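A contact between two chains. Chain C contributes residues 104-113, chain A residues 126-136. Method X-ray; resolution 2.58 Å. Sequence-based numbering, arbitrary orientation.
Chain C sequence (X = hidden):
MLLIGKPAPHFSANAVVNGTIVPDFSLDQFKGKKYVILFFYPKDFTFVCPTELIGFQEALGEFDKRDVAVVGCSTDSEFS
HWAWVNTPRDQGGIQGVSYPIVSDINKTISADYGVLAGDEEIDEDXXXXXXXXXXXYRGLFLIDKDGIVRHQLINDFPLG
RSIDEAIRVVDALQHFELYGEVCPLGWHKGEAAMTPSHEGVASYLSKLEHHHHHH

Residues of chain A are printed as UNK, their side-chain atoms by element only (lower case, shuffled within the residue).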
# COMPACT_ATOMS: atom_id res chain seq x y z
N ASP C 104 3.78 14.89 -34.91
CA ASP C 104 3.61 14.24 -33.62
C ASP C 104 4.56 14.86 -32.59
O ASP C 104 5.39 14.20 -31.97
CB ASP C 104 3.84 12.73 -33.75
CG ASP C 104 3.62 11.98 -32.45
OD1 ASP C 104 2.94 12.52 -31.55
OD2 ASP C 104 4.15 10.86 -32.33
N ILE C 105 4.36 16.17 -32.37
CA ILE C 105 5.36 16.95 -31.65
C ILE C 105 5.49 16.50 -30.20
O ILE C 105 6.53 16.71 -29.57
CB ILE C 105 5.01 18.45 -31.75
CG1 ILE C 105 6.21 19.30 -31.31
CG2 ILE C 105 3.74 18.76 -30.95
CD1 ILE C 105 6.21 20.71 -31.87
N ASN C 106 4.45 15.88 -29.65
CA ASN C 106 4.48 15.37 -28.29
C ASN C 106 4.86 13.90 -28.21
O ASN C 106 4.96 13.36 -27.11
CB ASN C 106 3.12 15.57 -27.62
CG ASN C 106 2.80 17.01 -27.39
OD1 ASN C 106 3.69 17.84 -27.22
ND2 ASN C 106 1.51 17.34 -27.41
N LYS C 107 5.06 13.24 -29.35
CA LYS C 107 5.40 11.82 -29.45
C LYS C 107 4.30 10.89 -28.95
O LYS C 107 4.53 9.68 -28.82
CB LYS C 107 6.71 11.50 -28.72
CG LYS C 107 7.87 12.45 -29.02
CD LYS C 107 9.16 11.98 -28.35
CE LYS C 107 10.27 13.03 -28.43
NZ LYS C 107 10.83 13.21 -29.81
N THR C 108 3.09 11.41 -28.67
CA THR C 108 2.02 10.55 -28.17
C THR C 108 1.43 9.66 -29.27
O THR C 108 1.03 8.53 -28.98
CB THR C 108 0.90 11.39 -27.54
OG1 THR C 108 0.42 12.35 -28.48
CG2 THR C 108 1.40 12.10 -26.29
N ILE C 109 1.39 10.14 -30.52
CA ILE C 109 0.87 9.31 -31.60
C ILE C 109 1.78 8.11 -31.83
O ILE C 109 1.32 6.96 -31.91
CB ILE C 109 0.69 10.14 -32.88
CG1 ILE C 109 -0.16 11.38 -32.61
CG2 ILE C 109 0.07 9.30 -33.99
CD1 ILE C 109 -0.26 12.29 -33.78
N SER C 110 3.09 8.37 -31.95
CA SER C 110 4.04 7.28 -32.19
C SER C 110 4.00 6.28 -31.06
O SER C 110 4.06 5.06 -31.29
CB SER C 110 5.45 7.85 -32.35
OG SER C 110 5.50 8.84 -33.37
N ALA C 111 3.89 6.76 -29.82
CA ALA C 111 3.78 5.87 -28.67
C ALA C 111 2.51 5.02 -28.74
O ALA C 111 2.55 3.81 -28.51
CB ALA C 111 3.82 6.69 -27.37
N ASP C 112 1.37 5.65 -29.06
CA ASP C 112 0.11 4.92 -29.14
C ASP C 112 0.12 3.87 -30.24
O ASP C 112 -0.52 2.82 -30.11
CB ASP C 112 -1.05 5.88 -29.35
CG ASP C 112 -1.39 6.66 -28.11
OD1 ASP C 112 -0.82 6.34 -27.04
OD2 ASP C 112 -2.22 7.59 -28.20
N TYR C 113 0.84 4.12 -31.32
CA TYR C 113 0.89 3.14 -32.40
C TYR C 113 2.02 2.13 -32.24
O TYR C 113 2.15 1.23 -33.07
CB TYR C 113 1.01 3.86 -33.75
CG TYR C 113 -0.31 4.40 -34.26
CD1 TYR C 113 -0.84 5.58 -33.74
CD2 TYR C 113 -1.02 3.74 -35.25
CE1 TYR C 113 -2.04 6.08 -34.20
CE2 TYR C 113 -2.22 4.23 -35.71
CZ TYR C 113 -2.73 5.40 -35.19
OH TYR C 113 -3.93 5.88 -35.65
N UNK A 126 -3.43 3.43 -19.18
CA UNK A 126 -1.99 3.40 -19.15
C UNK A 126 -1.33 4.50 -19.96
O UNK A 126 -0.26 4.98 -19.57
N UNK A 127 -1.94 4.91 -21.08
CA UNK A 127 -1.28 5.86 -21.97
C UNK A 127 -1.20 7.24 -21.33
O UNK A 127 -1.92 7.58 -20.38
c UNK A 127 -2.23 4.59 -23.97
c UNK A 127 -2.03 5.95 -23.31
n UNK A 127 -1.13 3.91 -24.28
o UNK A 127 -3.36 4.17 -24.22
N UNK A 128 -0.30 8.06 -21.87
CA UNK A 128 -0.07 9.42 -21.40
C UNK A 128 -0.69 10.39 -22.39
O UNK A 128 -0.32 10.40 -23.57
c UNK A 128 1.64 11.18 -20.91
c UNK A 128 1.42 9.70 -21.19
c UNK A 128 1.95 8.86 -20.04
N UNK A 129 -1.63 11.21 -21.93
CA UNK A 129 -2.21 12.24 -22.78
C UNK A 129 -1.64 13.60 -22.38
O UNK A 129 -1.32 13.85 -21.22
o UNK A 129 -6.64 14.15 -23.88
c UNK A 129 -5.94 13.36 -23.21
c UNK A 129 -3.74 12.24 -22.66
o UNK A 129 -6.39 12.70 -22.25
c UNK A 129 -4.47 13.22 -23.56
N UNK A 130 -1.52 14.48 -23.37
CA UNK A 130 -0.82 15.75 -23.21
C UNK A 130 -1.70 16.89 -23.67
O UNK A 130 -2.20 16.89 -24.81
c UNK A 130 1.13 17.15 -23.97
c UNK A 130 1.48 14.74 -23.41
c UNK A 130 0.51 15.76 -23.99
N UNK A 131 -1.89 17.88 -22.80
CA UNK A 131 -2.56 19.11 -23.17
C UNK A 131 -1.50 20.14 -23.58
O UNK A 131 -0.54 20.38 -22.85
n UNK A 131 -4.46 21.74 -21.46
o UNK A 131 -4.74 20.90 -23.52
c UNK A 131 -4.26 20.81 -22.39
c UNK A 131 -3.40 19.63 -22.00
N UNK A 132 -1.68 20.72 -24.77
CA UNK A 132 -0.73 21.67 -25.30
C UNK A 132 0.46 21.00 -25.97
O UNK A 132 0.49 19.79 -26.22
N UNK A 133 1.47 21.82 -26.26
CA UNK A 133 2.68 21.37 -26.93
C UNK A 133 3.84 21.31 -25.94
O UNK A 133 4.09 22.28 -25.21
c UNK A 133 2.18 22.12 -29.32
o UNK A 133 3.07 22.63 -31.47
c UNK A 133 3.03 22.30 -28.09
c UNK A 133 2.58 23.09 -30.42
o UNK A 133 2.44 24.31 -30.21
N UNK A 134 4.55 20.18 -25.94
CA UNK A 134 5.75 19.99 -25.13
C UNK A 134 6.94 20.60 -25.88
O UNK A 134 7.77 19.91 -26.47
c UNK A 134 5.96 18.52 -24.84
c UNK A 134 5.16 16.30 -24.04
c UNK A 134 4.85 17.78 -24.09
c UNK A 134 4.69 18.35 -22.69
N UNK A 135 7.02 21.93 -25.85
CA UNK A 135 8.13 22.66 -26.42
C UNK A 135 8.64 23.62 -25.35
O UNK A 135 7.95 23.92 -24.38
c UNK A 135 6.12 25.14 -28.68
c UNK A 135 7.32 22.45 -28.79
c UNK A 135 7.74 23.43 -27.71
c UNK A 135 6.62 24.43 -27.43
N UNK A 136 9.86 24.11 -25.56
CA UNK A 136 10.54 24.93 -24.56
C UNK A 136 10.09 26.38 -24.62
O UNK A 136 9.98 26.97 -25.69
c UNK A 136 12.05 24.85 -24.75

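Position 126 has no side-chain atoms. Its phi/psi of 96/-33° would jam a CB against the preceding carbonyl oxygen, which by itself calls for glycine: Gly A126.

Position 127 carries two carbons, the second bonded to one oxygen and one nitrogen, an amide: Asn A127. Its ND2 lies 3.7 Å from OD1 of Asp C112, close but too long to count as a hydrogen bond.

At 128 one carbon carries two more, the beta-branched pattern of Val A128. Its CA-to-CB bond points sideways; the backbone makes the contact, with Val A128 O 3.6 Å from Thr C108 CG2.

Position 129 has an unbranched run of three carbons ending in two oxygens, a carboxylate two carbons beyond CB: Glu A129. It points away from chain C.

Position 130 repeats the three-carbon fork, but turns it toward chain C: Val A130. Its CG1 lies 3.5 Å from Asn C106 ND2 and its CG2 3.9 Å from Thr C108 CG2. The reversal from 129 follows the alternation of a strand, here 128-131.

Position 131 shows two carbons, the second with one oxygen and one nitrogen, and points away again: Asn A131.

Position 132 has no side-chain atoms, and its phi of 82° favours glycine: Gly A132. Its carbonyl oxygen accepts a hydrogen bond from Asn C106 ND2 (2.9 Å, 154° at the hydrogen).

Position 133 bears three carbons and a terminal pair of oxygens: Glu A133. OE2 comes within 3.7 Å of Ile C105 CD1, while both carboxylate oxygens are hydrogen-bonded elsewhere in the structure.

Position 134 has four carbons forked at the second: Leu A134. Its backbone N donates to Asn C106 OD1 (2.8 Å, 166°), and its CG sits 3.3 Å from the same OD1.

Position 135 also has four carbons, but forked at the first with one arm two carbons long: Ile A135. Its CG2 meets Ile C105 CD1 at 3.7 Å, an apolar contact.

Position 136 has a single side-chain carbon, out of reach of chain C: Ala A136.

The contact buries 409 Å² and centres on Asn C106, whose amide uses both ends: ND2 donates to the carbonyl of Gly A132 and OD1 accepts from the amide of Leu A134. Both partners are backbone atoms, so the pairing reads main-chain geometry rather than side-chain identity. Ile C105 packs beside it, and Thr C108 extends the contact along the strand.

Chain A 126-136: GNVEVNGELIA
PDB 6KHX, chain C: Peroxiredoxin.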